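Long-range contacts in thiosulfate sulfurtransferase (Pseudomonas aeruginosa, PDB 1YT8), which probably transfers the outer sulfur of thiosulfate to cyanide, as a thiosulfate sulfurtransferase built from repeated rhodanese-like domains: residues D151-E157 / C193-R198; T160-P164 / G221-W225. All coordinates share one frame; numbering follows the deposited sequence.

Contact 1 of 2, residues D151-E157 / C193-R198; sequences DARRFDE and CAGRTR. With SO3 (sulfite ion), chain B.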
loop_
_atom_site.group_PDB
_atom_site.type_symbol
_atom_site.label_atom_id
_atom_site.label_comp_id
_atom_site.label_asym_id
_atom_site.label_seq_id
_atom_site.Cartn_x
_atom_site.Cartn_y
_atom_site.Cartn_z
ATOM N N ASP A 151 17.040 -8.741 -3.429
ATOM C CA ASP A 151 16.052 -7.720 -3.765
ATOM C C ASP A 151 14.899 -7.780 -2.762
ATOM O O ASP A 151 14.155 -8.766 -2.720
ATOM C CB ASP A 151 15.544 -7.974 -5.182
ATOM C CG ASP A 151 14.854 -6.774 -5.776
ATOM O OD1 ASP A 151 13.963 -6.212 -5.106
ATOM O OD2 ASP A 151 15.200 -6.401 -6.919
ATOM N N ALA A 152 14.746 -6.717 -1.972
ATOM C CA ALA A 152 13.726 -6.653 -0.918
ATOM C C ALA A 152 12.306 -6.248 -1.306
ATOM O O ALA A 152 11.442 -6.116 -0.434
ATOM C CB ALA A 152 14.222 -5.738 0.207
ATOM N N ARG A 153 12.055 -6.055 -2.595
ATOM C CA ARG A 153 10.730 -5.655 -3.062
ATOM C C ARG A 153 9.804 -6.854 -3.255
ATOM O O ARG A 153 10.170 -7.991 -2.956
ATOM C CB ARG A 153 10.857 -4.912 -4.396
ATOM C CG ARG A 153 11.762 -3.683 -4.355
ATOM C CD ARG A 153 11.970 -3.141 -5.757
ATOM N NE ARG A 153 12.785 -4.043 -6.573
ATOM C CZ ARG A 153 12.799 -4.033 -7.903
ATOM N NH1 ARG A 153 12.039 -3.171 -8.573
ATOM N NH2 ARG A 153 13.570 -4.884 -8.565
ATOM N N ARG A 154 8.596 -6.593 -3.747
ATOM C CA ARG A 154 7.651 -7.677 -4.017
ATOM C C ARG A 154 8.220 -8.459 -5.194
ATOM O O ARG A 154 8.957 -7.909 -6.003
ATOM C CB ARG A 154 6.278 -7.133 -4.425
ATOM C CG ARG A 154 5.522 -6.376 -3.347
ATOM C CD ARG A 154 4.073 -6.167 -3.793
ATOM N NE ARG A 154 3.999 -5.574 -5.127
ATOM C CZ ARG A 154 3.996 -4.268 -5.374
ATOM N NH1 ARG A 154 4.057 -3.395 -4.377
ATOM N NH2 ARG A 154 3.948 -3.832 -6.625
ATOM N N PHE A 155 7.859 -9.731 -5.306
ATOM C CA PHE A 155 8.364 -10.551 -6.403
ATOM C C PHE A 155 8.014 -9.971 -7.778
ATOM O O PHE A 155 8.822 -10.050 -8.705
ATOM C CB PHE A 155 7.819 -11.978 -6.298
ATOM C CG PHE A 155 8.433 -12.930 -7.287
ATOM C CD1 PHE A 155 9.784 -13.262 -7.205
ATOM C CD2 PHE A 155 7.671 -13.471 -8.318
ATOM C CE1 PHE A 155 10.369 -14.116 -8.137
ATOM C CE2 PHE A 155 8.242 -14.325 -9.255
ATOM C CZ PHE A 155 9.597 -14.649 -9.166
ATOM N N ASP A 156 6.824 -9.390 -7.924
ATOM C CA ASP A 156 6.448 -8.822 -9.222
ATOM C C ASP A 156 7.319 -7.625 -9.609
ATOM O O ASP A 156 7.554 -7.373 -10.794
ATOM C CB ASP A 156 4.966 -8.424 -9.250
ATOM C CG ASP A 156 4.616 -7.365 -8.221
ATOM O OD1 ASP A 156 4.482 -7.711 -7.029
ATOM O OD2 ASP A 156 4.475 -6.187 -8.605
ATOM N N GLU A 157 7.799 -6.881 -8.617
ATOM C CA GLU A 157 8.663 -5.739 -8.900
ATOM C C GLU A 157 10.004 -6.269 -9.379
ATOM O O GLU A 157 10.572 -5.779 -10.359
ATOM C CB GLU A 157 8.866 -4.894 -7.646
ATOM C CG GLU A 157 7.651 -4.085 -7.237
ATOM C CD GLU A 157 7.872 -3.347 -5.933
ATOM O OE1 GLU A 157 7.720 -3.977 -4.866
ATOM O OE2 GLU A 157 8.213 -2.145 -5.978
ATOM N N CYS A 193 16.577 -2.359 -3.709
ATOM C CA CYS A 193 15.165 -2.168 -3.972
ATOM C C CYS A 193 15.228 -1.299 -5.222
ATOM O O CYS A 193 16.264 -1.299 -5.899
ATOM C CB CYS A 193 14.428 -1.494 -2.796
ATOM S SG CYS A 193 14.665 0.267 -2.530
ATOM N N ALA A 194 14.159 -0.585 -5.552
ATOM C CA ALA A 194 14.163 0.274 -6.728
ATOM C C ALA A 194 14.851 1.599 -6.437
ATOM O O ALA A 194 15.587 2.133 -7.268
ATOM C CB ALA A 194 12.735 0.515 -7.200
ATOM N N GLY A 195 14.597 2.124 -5.246
ATOM C CA GLY A 195 15.199 3.377 -4.847
ATOM C C GLY A 195 16.150 3.161 -3.689
ATOM O O GLY A 195 17.235 2.596 -3.863
ATOM N N ARG A 196 15.727 3.582 -2.500
ATOM C CA ARG A 196 16.553 3.476 -1.303
ATOM C C ARG A 196 15.879 2.841 -0.086
ATOM O O ARG A 196 16.480 2.023 0.607
ATOM C CB ARG A 196 17.021 4.873 -0.878
ATOM C CG ARG A 196 17.870 5.620 -1.888
ATOM C CD ARG A 196 17.918 7.107 -1.551
ATOM N NE ARG A 196 18.303 7.350 -0.165
ATOM C CZ ARG A 196 19.525 7.167 0.324
ATOM N NH1 ARG A 196 20.501 6.735 -0.465
ATOM N NH2 ARG A 196 19.769 7.421 1.605
ATOM N N THR A 197 14.629 3.215 0.163
ATOM C CA THR A 197 13.924 2.769 1.363
ATOM C C THR A 197 14.036 1.325 1.813
ATOM O O THR A 197 14.588 1.057 2.878
ATOM C CB THR A 197 12.437 3.131 1.297
ATOM O OG1 THR A 197 12.304 4.491 0.865
ATOM C CG2 THR A 197 11.804 2.990 2.684
ATOM N N ARG A 198 13.502 0.394 1.032
ATOM C CA ARG A 198 13.563 -1.005 1.432
ATOM C C ARG A 198 14.984 -1.564 1.516
ATOM O O ARG A 198 15.227 -2.518 2.254
ATOM C CB ARG A 198 12.674 -1.849 0.509
ATOM C CG ARG A 198 11.183 -1.686 0.841
ATOM C CD ARG A 198 10.255 -2.245 -0.238
ATOM N NE ARG A 198 10.340 -1.478 -1.476
ATOM C CZ ARG A 198 9.589 -1.697 -2.553
ATOM N NH1 ARG A 198 8.680 -2.665 -2.558
ATOM N NH2 ARG A 198 9.761 -0.955 -3.636
HETATM S S SO3 B . 12.885 1.185 -2.607
HETATM O O1 SO3 B . 12.327 0.477 -3.782
HETATM O O2 SO3 B . 12.868 2.649 -2.811
HETATM O O3 SO3 B . 12.192 0.815 -1.344
#
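Arg198 reaches Glu157 end-on, NH1 giving a hydrogen bond to OE1 at 2.8 Å and NH2 one to OE2 at 3.0 Å, so the two carboxylate oxygens meet the two terminal nitrogens in a two-pronged salt bridge. The two flat groups are not coplanar: their planes are turned 33° apart. Over the centre of one guanidinium face lies Arg153 CG, 3.5 Å from Arg198 CZ, so that an aliphatic part of one arginine covers the charged end of the other.

NE, NH2 and the backbone N of Arg198 also serve the sulfite, whose sulfur is covalently joined to Cys193 SG at 2.0 Å. NE and the backbone N both donate to O3, each in a nearly straight bond, while NH2 donates to O1, which also accepts from Ala194 N and Gly195 N. This is the active-site loop of a rhodanese domain, where the cysteine directly follows the central parallel strand 188-192 and the following backbone amides curl into a cradle at the start of helix 197-208; the Cys193 adduct is consistent with the site of the persulfide in this family. With the bend of the arginine at chi3 (-67°), NE faces O3 while NH1 and NH2 point on to Glu157.

Farther out, Glu157 OE1 takes a second hydrogen bond, from Arg154 N at 3.0 Å, which helps fix the carboxylate. Arg154 in turn holds Asp156 side-on through NE and NH2. Arg153 is pinned in the same manner to Asp151, with NE donating to OD1 at 2.9 Å and NH2 to OD2; NH2 also donates to Met161 O. Its own backbone N also bonds OD1, closing an Asx turn. Asn192 binds Asp151 OD2, and Gln309 from helix 307-312 accepts from Arg198 NH1.

Contact 2 of 2, residues T160-P164 / G221-W225; sequences TMSIP and GTIGW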
loop_
_atom_site.group_PDB
_atom_site.type_symbol
_atom_site.label_atom_id
_atom_site.label_comp_id
_atom_site.label_asym_id
_atom_site.label_seq_id
_atom_site.Cartn_x
_atom_site.Cartn_y
_atom_site.Cartn_z
ATOM N N THR A 160 9.967 -7.284 -12.837
ATOM C CA THR A 160 9.898 -6.201 -13.813
ATOM C C THR A 160 11.311 -5.791 -14.241
ATOM O O THR A 160 11.591 -5.635 -15.431
ATOM C CB THR A 160 9.124 -5.001 -13.247
ATOM O OG1 THR A 160 7.783 -5.415 -12.954
ATOM C CG2 THR A 160 9.077 -3.864 -14.259
HETATM N N MSE A 161 12.197 -5.612 -13.268
HETATM C CA MSE A 161 13.589 -5.283 -13.555
HETATM C C MSE A 161 14.389 -5.622 -12.311
HETATM O O MSE A 161 13.896 -5.475 -11.191
HETATM C CB MSE A 161 13.765 -3.801 -13.925
HETATM C CG MSE A 161 13.698 -2.829 -12.767
HETATM SE SE MSE A 161 11.891 -2.541 -12.143
HETATM C CE MSE A 161 12.104 -0.690 -11.528
ATOM N N SER A 162 15.612 -6.096 -12.503
ATOM C CA SER A 162 16.445 -6.479 -11.374
ATOM C C SER A 162 17.936 -6.311 -11.629
ATOM O O SER A 162 18.380 -6.189 -12.775
ATOM C CB SER A 162 16.154 -7.933 -10.989
ATOM O OG SER A 162 16.247 -8.778 -12.124
ATOM N N ILE A 163 18.701 -6.302 -10.544
ATOM C CA ILE A 163 20.153 -6.163 -10.615
ATOM C C ILE A 163 20.692 -7.538 -11.035
ATOM O O ILE A 163 20.215 -8.565 -10.556
ATOM C CB ILE A 163 20.734 -5.773 -9.224
ATOM C CG1 ILE A 163 20.029 -4.518 -8.692
ATOM C CG2 ILE A 163 22.245 -5.559 -9.320
ATOM C CD1 ILE A 163 20.143 -3.289 -9.602
ATOM N N PRO A 164 21.681 -7.575 -11.945
ATOM C CA PRO A 164 22.255 -8.843 -12.412
ATOM C C PRO A 164 22.567 -9.842 -11.308
ATOM O O PRO A 164 23.287 -9.525 -10.359
ATOM C CB PRO A 164 23.514 -8.397 -13.153
ATOM C CG PRO A 164 23.082 -7.107 -13.753
ATOM C CD PRO A 164 22.339 -6.435 -12.605
ATOM N N GLY A 221 19.476 1.732 -5.504
ATOM C CA GLY A 221 18.896 0.623 -6.259
ATOM C C GLY A 221 18.916 0.556 -7.777
ATOM O O GLY A 221 19.898 0.931 -8.415
ATOM N N THR A 222 17.831 0.042 -8.356
ATOM C CA THR A 222 17.735 -0.093 -9.806
ATOM C C THR A 222 17.780 1.269 -10.492
ATOM O O THR A 222 18.257 1.383 -11.621
ATOM C CB THR A 222 16.454 -0.876 -10.230
ATOM O OG1 THR A 222 15.280 -0.196 -9.776
ATOM C CG2 THR A 222 16.472 -2.272 -9.638
ATOM N N ILE A 223 17.293 2.299 -9.806
ATOM C CA ILE A 223 17.328 3.655 -10.340
ATOM C C ILE A 223 18.796 4.052 -10.482
ATOM O O ILE A 223 19.221 4.555 -11.524
ATOM C CB ILE A 223 16.621 4.656 -9.386
ATOM C CG1 ILE A 223 15.104 4.518 -9.533
ATOM C CG2 ILE A 223 17.071 6.090 -9.682
ATOM C CD1 ILE A 223 14.285 5.397 -8.592
ATOM N N GLY A 224 19.565 3.807 -9.424
ATOM C CA GLY A 224 20.978 4.140 -9.437
ATOM C C GLY A 224 21.758 3.311 -10.438
ATOM O O GLY A 224 22.748 3.778 -11.003
ATOM N N TRP A 225 21.323 2.073 -10.646
ATOM C CA TRP A 225 21.977 1.174 -11.593
ATOM C C TRP A 225 21.825 1.757 -13.001
ATOM O O TRP A 225 22.778 1.803 -13.776
ATOM C CB TRP A 225 21.330 -0.217 -11.510
ATOM C CG TRP A 225 22.175 -1.329 -12.061
ATOM C CD1 TRP A 225 22.085 -1.895 -13.302
ATOM C CD2 TRP A 225 23.246 -2.010 -11.387
ATOM N NE1 TRP A 225 23.032 -2.887 -13.443
ATOM C CE2 TRP A 225 23.757 -2.979 -12.282
ATOM C CE3 TRP A 225 23.824 -1.893 -10.113
ATOM C CZ2 TRP A 225 24.817 -3.828 -11.944
ATOM C CZ3 TRP A 225 24.880 -2.739 -9.776
ATOM C CH2 TRP A 225 25.365 -3.694 -10.690
#
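Ile163 lies against Trp225 where the loop after helix 155-160 packs on helix 221-227, within the alpha/beta rhodanese fold with its five-stranded parallel sheet. From CB, the isoleucine divides into two branches that share the indole. CG2, anti to the backbone N, sits over the six-membered ring in a CH-pi contact, 3.8 Å from its centroid and only 8° off the ring normal. The other branch leaves through CG1, which stands beside the backbone N (chi1 -54°), and ends in CD1. That methyl lies 3.7 Å from Trp225 CG, near the root of the indole, and also touches CB of the tryptophan. The same CD1 also meets Thr222 CG2 at 3.8 Å.

Pro164 extends the apolar surface along the indole: its CD approaches CZ2 and NE1 of Trp225 obliquely. The indole N-H itself is satisfied by Gln231 O, while Val137, Gln138 and Leu141 of helix 134-142 also pack on Trp225, and Leu218 of strand 215-218 touches both Ile163 and Trp225. At the other end of the interface, selenomethionine 161 (Met161) crosses Thr222 at about a right angle, and its terminal methyl CE comes to rest 3.7 Å from Thr222 OG1.

How the contacts relate
The two contacts belong to one rhodanese-like domain, their centres 9 Å apart, and their segments alternate along the chain. Contact 1 holds the sulfite at Cys193; contact 2 is apolar packing beside it. Several polar links join them, among them Arg153 NH2 to Met161 O at 2.7 Å and Ile223 N to Ala194 O at 3.1 Å, both probable hydrogen bonds, and a backbone bond between Cys193 and Thr222. The first connects the arginine that covers Arg198 to the 160-164 loop; the others tie the cysteine loop to the first turn of helix 221-227. Thr222 OG1, 3.3 Å from Ala194 CA, bonds Ala194 O weakly. Thr222 is second shell: its partners Cys193 and Ala194 hold the sulfite.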